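Local coordinates for protein tartronic semialdehyde reductase (Salmonella typhimurium, PDB 1YB4) that catalyses the NAD(P)H-dependent reduction of tartronate semialdehyde (2-hydroxy-3-oxopropanoate) to (R)-glycerate, as a member of the 3-hydroxyisobutyrate dehydrogenase-related family, at residues A[219-227]-A[278-287]. Residues are numbered along the deposited sequence; the frame is centred on the assembly and turned at random.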
ATOM      1  N   VAL A 219      13.062  21.735  -5.240  1.00 39.98           N
ATOM      2  CA  VAL A 219      13.684  21.975  -3.951  1.00 40.21           C
ATOM      3  C   VAL A 219      14.106  20.694  -3.246  1.00 40.81           C
ATOM      4  O   VAL A 219      15.302  20.435  -3.096  1.00 42.02           O
ATOM      5  CB  VAL A 219      12.752  22.771  -3.018  1.00 43.30           C
ATOM      6  CG1 VAL A 219      13.456  23.020  -1.675  1.00 42.57           C
ATOM      7  CG2 VAL A 219      12.367  24.116  -3.673  1.00 43.80           C
ATOM      8  N   HIS A 220      13.131  19.896  -2.817  1.00 40.20           N
ATOM      9  CA  HIS A 220      13.399  18.642  -2.120  1.00 37.62           C
ATOM     10  C   HIS A 220      14.247  17.674  -2.919  1.00 37.78           C
ATOM     11  O   HIS A 220      15.058  16.929  -2.355  1.00 36.88           O
ATOM     12  CB  HIS A 220      12.082  17.983  -1.731  1.00 40.39           C
ATOM     13  CG  HIS A 220      11.218  18.855  -0.886  1.00 39.69           C
ATOM     14  ND1 HIS A 220      10.542  19.945  -1.395  1.00 40.02           N
ATOM     15  CD2 HIS A 220      10.991  18.862   0.449  1.00 39.92           C
ATOM     16  CE1 HIS A 220       9.941  20.585  -0.407  1.00 39.88           C
ATOM     17  NE2 HIS A 220      10.197  19.950   0.722  1.00 38.74           N
ATOM     18  N   GLY A 221      14.061  17.670  -4.235  1.00 37.20           N
ATOM     19  CA  GLY A 221      14.862  16.789  -5.064  1.00 34.98           C
ATOM     20  C   GLY A 221      16.322  17.080  -4.781  1.00 36.45           C
ATOM     21  O   GLY A 221      17.115  16.190  -4.483  1.00 36.57           O
ATOM     22  N   GLU A 222      16.664  18.358  -4.855  1.00 39.34           N
ATOM     23  CA  GLU A 222      18.023  18.827  -4.606  1.00 40.67           C
ATOM     24  C   GLU A 222      18.501  18.413  -3.205  1.00 36.86           C
ATOM     25  O   GLU A 222      19.609  17.899  -3.042  1.00 34.32           O
ATOM     26  CB  GLU A 222      18.061  20.355  -4.758  1.00 45.65           C
ATOM     27  CG  GLU A 222      19.449  20.975  -4.796  1.00 52.28           C
ATOM     28  CD  GLU A 222      20.081  20.916  -6.179  1.00 56.04           C
ATOM     29  OE1 GLU A 222      20.313  19.794  -6.691  1.00 59.69           O
ATOM     30  OE2 GLU A 222      20.346  21.998  -6.754  1.00 56.23           O
ATOM     31  N   ARG A 223      17.655  18.630  -2.202  1.00 33.24           N
ATOM     32  CA  ARG A 223      17.994  18.276  -0.835  1.00 32.94           C
ATOM     33  C   ARG A 223      18.389  16.808  -0.679  1.00 34.56           C
ATOM     34  O   ARG A 223      19.212  16.468   0.173  1.00 35.66           O
ATOM     35  CB  ARG A 223      16.823  18.598   0.102  1.00 33.81           C
ATOM     36  CG  ARG A 223      16.590  20.074   0.347  1.00 32.97           C
ATOM     37  CD  ARG A 223      15.325  20.321   1.175  1.00 39.74           C
ATOM     38  NE  ARG A 223      14.994  21.744   1.278  1.00 43.31           N
ATOM     39  CZ  ARG A 223      13.931  22.238   1.911  1.00 44.35           C
ATOM     40  NH1 ARG A 223      13.070  21.429   2.514  1.00 45.00           N
ATOM     41  NH2 ARG A 223      13.721  23.550   1.931  1.00 41.66           N
HETATM   42  N   MSE A 224      17.815  15.943  -1.514  1.00 35.64           N
HETATM   43  CA  MSE A 224      18.097  14.511  -1.452  1.00 35.85           C
HETATM   44  C   MSE A 224      19.437  14.151  -2.063  1.00 36.35           C
HETATM   45  O   MSE A 224      20.141  13.260  -1.571  1.00 35.60           O
HETATM   46  CB  MSE A 224      16.992  13.721  -2.163  1.00 38.26           C
HETATM   47  CG  MSE A 224      15.615  13.769  -1.487  1.00 43.26           C
HETATM   48 SE   MSE A 224      14.196  12.917  -2.558  1.00 51.81          SE
HETATM   49  CE  MSE A 224      12.707  14.070  -2.056  1.00 45.78           C
ATOM     50  N   ILE A 225      19.780  14.841  -3.146  1.00 37.44           N
ATOM     51  CA  ILE A 225      21.033  14.598  -3.848  1.00 39.24           C
ATOM     52  C   ILE A 225      22.252  15.081  -3.065  1.00 39.18           C
ATOM     53  O   ILE A 225      23.226  14.348  -2.887  1.00 37.84           O
ATOM     54  CB  ILE A 225      21.030  15.288  -5.227  1.00 42.35           C
ATOM     55  CG1 ILE A 225      19.839  14.778  -6.065  1.00 46.49           C
ATOM     56  CG2 ILE A 225      22.348  15.019  -5.935  1.00 42.98           C
ATOM     57  CD1 ILE A 225      19.754  15.344  -7.495  1.00 44.15           C
ATOM     58  N   ASN A 226      22.193  16.315  -2.587  1.00 38.63           N
ATOM     59  CA  ASN A 226      23.313  16.862  -1.845  1.00 41.64           C
ATOM     60  C   ASN A 226      23.300  16.433  -0.386  1.00 42.70           C
ATOM     61  O   ASN A 226      24.088  16.932   0.412  1.00 45.93           O
ATOM     62  CB  ASN A 226      23.313  18.387  -1.957  1.00 40.00           C
ATOM     63  CG  ASN A 226      23.247  18.859  -3.403  1.00 42.83           C
ATOM     64  OD1 ASN A 226      23.844  18.244  -4.297  1.00 42.45           O
ATOM     65  ND2 ASN A 226      22.534  19.959  -3.640  1.00 40.51           N
ATOM     66  N   ARG A 227      22.409  15.501  -0.050  1.00 41.87           N
ATOM     67  CA  ARG A 227      22.256  14.979   1.320  1.00 39.90           C
ATOM     68  C   ARG A 227      22.104  16.073   2.381  1.00 35.51           C
ATOM     69  O   ARG A 227      22.564  15.923   3.512  1.00 32.57           O
ATOM     70  CB  ARG A 227      23.441  14.083   1.685  1.00 41.73           C
ATOM     71  CG  ARG A 227      23.878  13.169   0.555  1.00 45.08           C
ATOM     72  CD  ARG A 227      22.754  12.260   0.122  1.00 44.71           C
ATOM     73  NE  ARG A 227      22.484  11.219   1.112  1.00 45.69           N
ATOM     74  CZ  ARG A 227      21.460  10.381   1.032  1.00 42.81           C
ATOM     75  NH1 ARG A 227      20.616  10.472   0.011  1.00 43.84           N
ATOM     76  NH2 ARG A 227      21.279   9.458   1.964  1.00 38.85           N
ATOM     77  N   ASP A 278      14.657  17.091   7.933  1.00 33.45           N
ATOM     78  CA  ASP A 278      13.758  17.698   6.962  1.00 34.06           C
ATOM     79  C   ASP A 278      12.971  16.572   6.292  1.00 34.42           C
ATOM     80  O   ASP A 278      13.542  15.534   5.970  1.00 33.09           O
ATOM     81  CB  ASP A 278      14.566  18.449   5.912  1.00 33.38           C
ATOM     82  CG  ASP A 278      13.693  19.147   4.908  1.00 36.34           C
ATOM     83  OD1 ASP A 278      12.979  20.087   5.308  1.00 39.92           O
ATOM     84  OD2 ASP A 278      13.712  18.756   3.719  1.00 37.19           O
ATOM     85  N   HIS A 279      11.673  16.765   6.066  1.00 33.52           N
ATOM     86  CA  HIS A 279      10.897  15.693   5.464  1.00 33.97           C
ATOM     87  C   HIS A 279      11.427  15.220   4.116  1.00 36.18           C
ATOM     88  O   HIS A 279      10.905  14.258   3.535  1.00 35.80           O
ATOM     89  CB  HIS A 279       9.412  16.064   5.371  1.00 35.07           C
ATOM     90  CG  HIS A 279       9.142  17.389   4.732  1.00 35.22           C
ATOM     91  ND1 HIS A 279       7.871  17.910   4.625  1.00 33.74           N
ATOM     92  CD2 HIS A 279       9.964  18.275   4.126  1.00 34.57           C
ATOM     93  CE1 HIS A 279       7.919  19.057   3.974  1.00 33.11           C
ATOM     94  NE2 HIS A 279       9.178  19.303   3.659  1.00 35.71           N
ATOM     95  N   SER A 280      12.471  15.882   3.619  1.00 33.44           N
ATOM     96  CA  SER A 280      13.079  15.467   2.363  1.00 31.61           C
ATOM     97  C   SER A 280      13.892  14.220   2.714  1.00 29.43           C
ATOM     98  O   SER A 280      14.304  13.452   1.845  1.00 31.56           O
ATOM     99  CB  SER A 280      13.989  16.571   1.803  1.00 34.50           C
ATOM    100  OG  SER A 280      15.000  16.926   2.732  1.00 38.42           O
ATOM    101  N   ALA A 281      14.100  14.022   4.011  1.00 25.96           N
ATOM    102  CA  ALA A 281      14.827  12.868   4.516  1.00 26.63           C
ATOM    103  C   ALA A 281      14.054  11.573   4.232  1.00 28.98           C
ATOM    104  O   ALA A 281      14.541  10.461   4.475  1.00 29.02           O
ATOM    105  CB  ALA A 281      15.053  13.027   5.998  1.00 26.61           C
HETATM  106  N   MSE A 282      12.837  11.742   3.736  1.00 28.59           N
HETATM  107  CA  MSE A 282      11.970  10.636   3.370  1.00 31.20           C
HETATM  108  C   MSE A 282      12.728   9.634   2.521  1.00 30.67           C
HETATM  109  O   MSE A 282      12.590   8.429   2.702  1.00 32.53           O
HETATM  110  CB  MSE A 282      10.778  11.175   2.566  1.00 37.76           C
HETATM  111  CG  MSE A 282       9.991  10.148   1.765  1.00 42.97           C
HETATM  112 SE   MSE A 282       8.939   8.986   2.883  1.00 56.35          SE
HETATM  113  CE  MSE A 282       9.943   7.393   2.675  1.00 53.78           C
ATOM    114  N   VAL A 283      13.534  10.149   1.597  1.00 29.93           N
ATOM    115  CA  VAL A 283      14.290   9.326   0.664  1.00 27.13           C
ATOM    116  C   VAL A 283      15.075   8.221   1.329  1.00 26.78           C
ATOM    117  O   VAL A 283      15.282   7.148   0.753  1.00 29.90           O
ATOM    118  CB  VAL A 283      15.247  10.205  -0.197  1.00 27.01           C
ATOM    119  CG1 VAL A 283      16.252  10.904   0.692  1.00 25.27           C
ATOM    120  CG2 VAL A 283      15.942   9.354  -1.261  1.00 23.69           C
ATOM    121  N   GLN A 284      15.504   8.465   2.555  1.00 29.07           N
ATOM    122  CA  GLN A 284      16.279   7.461   3.272  1.00 31.09           C
ATOM    123  C   GLN A 284      15.490   6.173   3.498  1.00 28.18           C
ATOM    124  O   GLN A 284      16.070   5.090   3.547  1.00 25.76           O
ATOM    125  CB  GLN A 284      16.761   8.025   4.614  1.00 34.93           C
ATOM    126  CG  GLN A 284      17.704   9.209   4.461  1.00 39.30           C
ATOM    127  CD  GLN A 284      18.391   9.581   5.758  1.00 42.18           C
ATOM    128  OE1 GLN A 284      17.756  10.051   6.703  1.00 47.15           O
ATOM    129  NE2 GLN A 284      19.699   9.360   5.813  1.00 43.57           N
ATOM    130  N   ALA A 285      14.172   6.289   3.630  1.00 26.77           N
ATOM    131  CA  ALA A 285      13.347   5.113   3.859  1.00 26.98           C
ATOM    132  C   ALA A 285      13.406   4.188   2.668  1.00 27.01           C
ATOM    133  O   ALA A 285      13.526   2.979   2.828  1.00 26.64           O
ATOM    134  CB  ALA A 285      11.925   5.511   4.137  1.00 28.79           C
ATOM    135  N   LEU A 286      13.324   4.749   1.467  1.00 27.88           N
ATOM    136  CA  LEU A 286      13.393   3.910   0.284  1.00 28.50           C
ATOM    137  C   LEU A 286      14.819   3.435   0.013  1.00 29.77           C
ATOM    138  O   LEU A 286      15.026   2.362  -0.559  1.00 28.25           O
ATOM    139  CB  LEU A 286      12.813   4.643  -0.921  1.00 26.75           C
ATOM    140  CG  LEU A 286      11.312   4.789  -0.674  1.00 26.21           C
ATOM    141  CD1 LEU A 286      11.042   6.064   0.067  1.00 23.82           C
ATOM    142  CD2 LEU A 286      10.588   4.785  -1.958  1.00 27.36           C
ATOM    143  N   GLU A 287      15.809   4.223   0.427  1.00 32.37           N
ATOM    144  CA  GLU A 287      17.196   3.804   0.234  1.00 31.82           C
ATOM    145  C   GLU A 287      17.389   2.561   1.095  1.00 30.54           C
ATOM    146  O   GLU A 287      17.982   1.585   0.659  1.00 30.85           O
ATOM    147  CB  GLU A 287      18.174   4.906   0.652  1.00 29.19           C
ATOM    148  CG  GLU A 287      18.175   6.104  -0.284  1.00 32.53           C
ATOM    149  CD  GLU A 287      19.028   7.249   0.232  1.00 32.52           C
ATOM    150  OE1 GLU A 287      18.990   7.502   1.452  1.00 34.26           O
ATOM    151  OE2 GLU A 287      19.719   7.904  -0.574  1.00 30.07           O
TER
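His220, Arg223, Met224 and Arg227 meet Asp278, His279, Ser280, Val283 and Glu287 in a largely buried helix-to-helix contact of the all-helical C-terminal domain: the end of helix 215-225 lies against the short 3-10 turn 279-281 and the start of helix 283-290. A salt bridge stands at each end. At one end the extended Arg223 chain brings Arg223 NH1 to Asp278 OD2 (3.0 Å), on the syn side but tilted out of the carboxylate plane, with the two flat groups steeply turned, 74° apart. Beside it His279 NE2 gives a weak, bent bond to His220 NE2 (3.2 Å), the rings meeting obliquely; the stronger polar partner of His279 is His238, bonded to its ND1. In the middle, Met224, a selenomethionine, lies over Val283 and the Ser280 carbonyl, with Met224 CG 3.7 Å from Val283 CG1 and 3.6 Å from Ser280 O, while the Ser280 side chain sits beside the stem of Arg223. At the far end Arg227, folded back by bends at chi2 (-59°) and chi3 (-72°), grips Glu287 end-on. Arg227 NH2 lies 3.1 Å from Glu287 OE1 in a nearly straight bond using the syn lone pair, and Arg227 NH1 lies 2.8 Å from Glu287 OE2, which is tilted out of the guanidinium plane. Arg227 NH1 also bonds to Met224 O, 3.2 Å away, fastening the guanidinium to the last turn of helix 215-225. Glu287 further binds Lys293 and the backbone N of Leu294, joining the C-terminal tail to this corner. His279 and Met282 rest on Ile183 of the long helix 167-195, Met282 also reaches helix 257-271, and Phe211 of the second subunit meets the His220 ring.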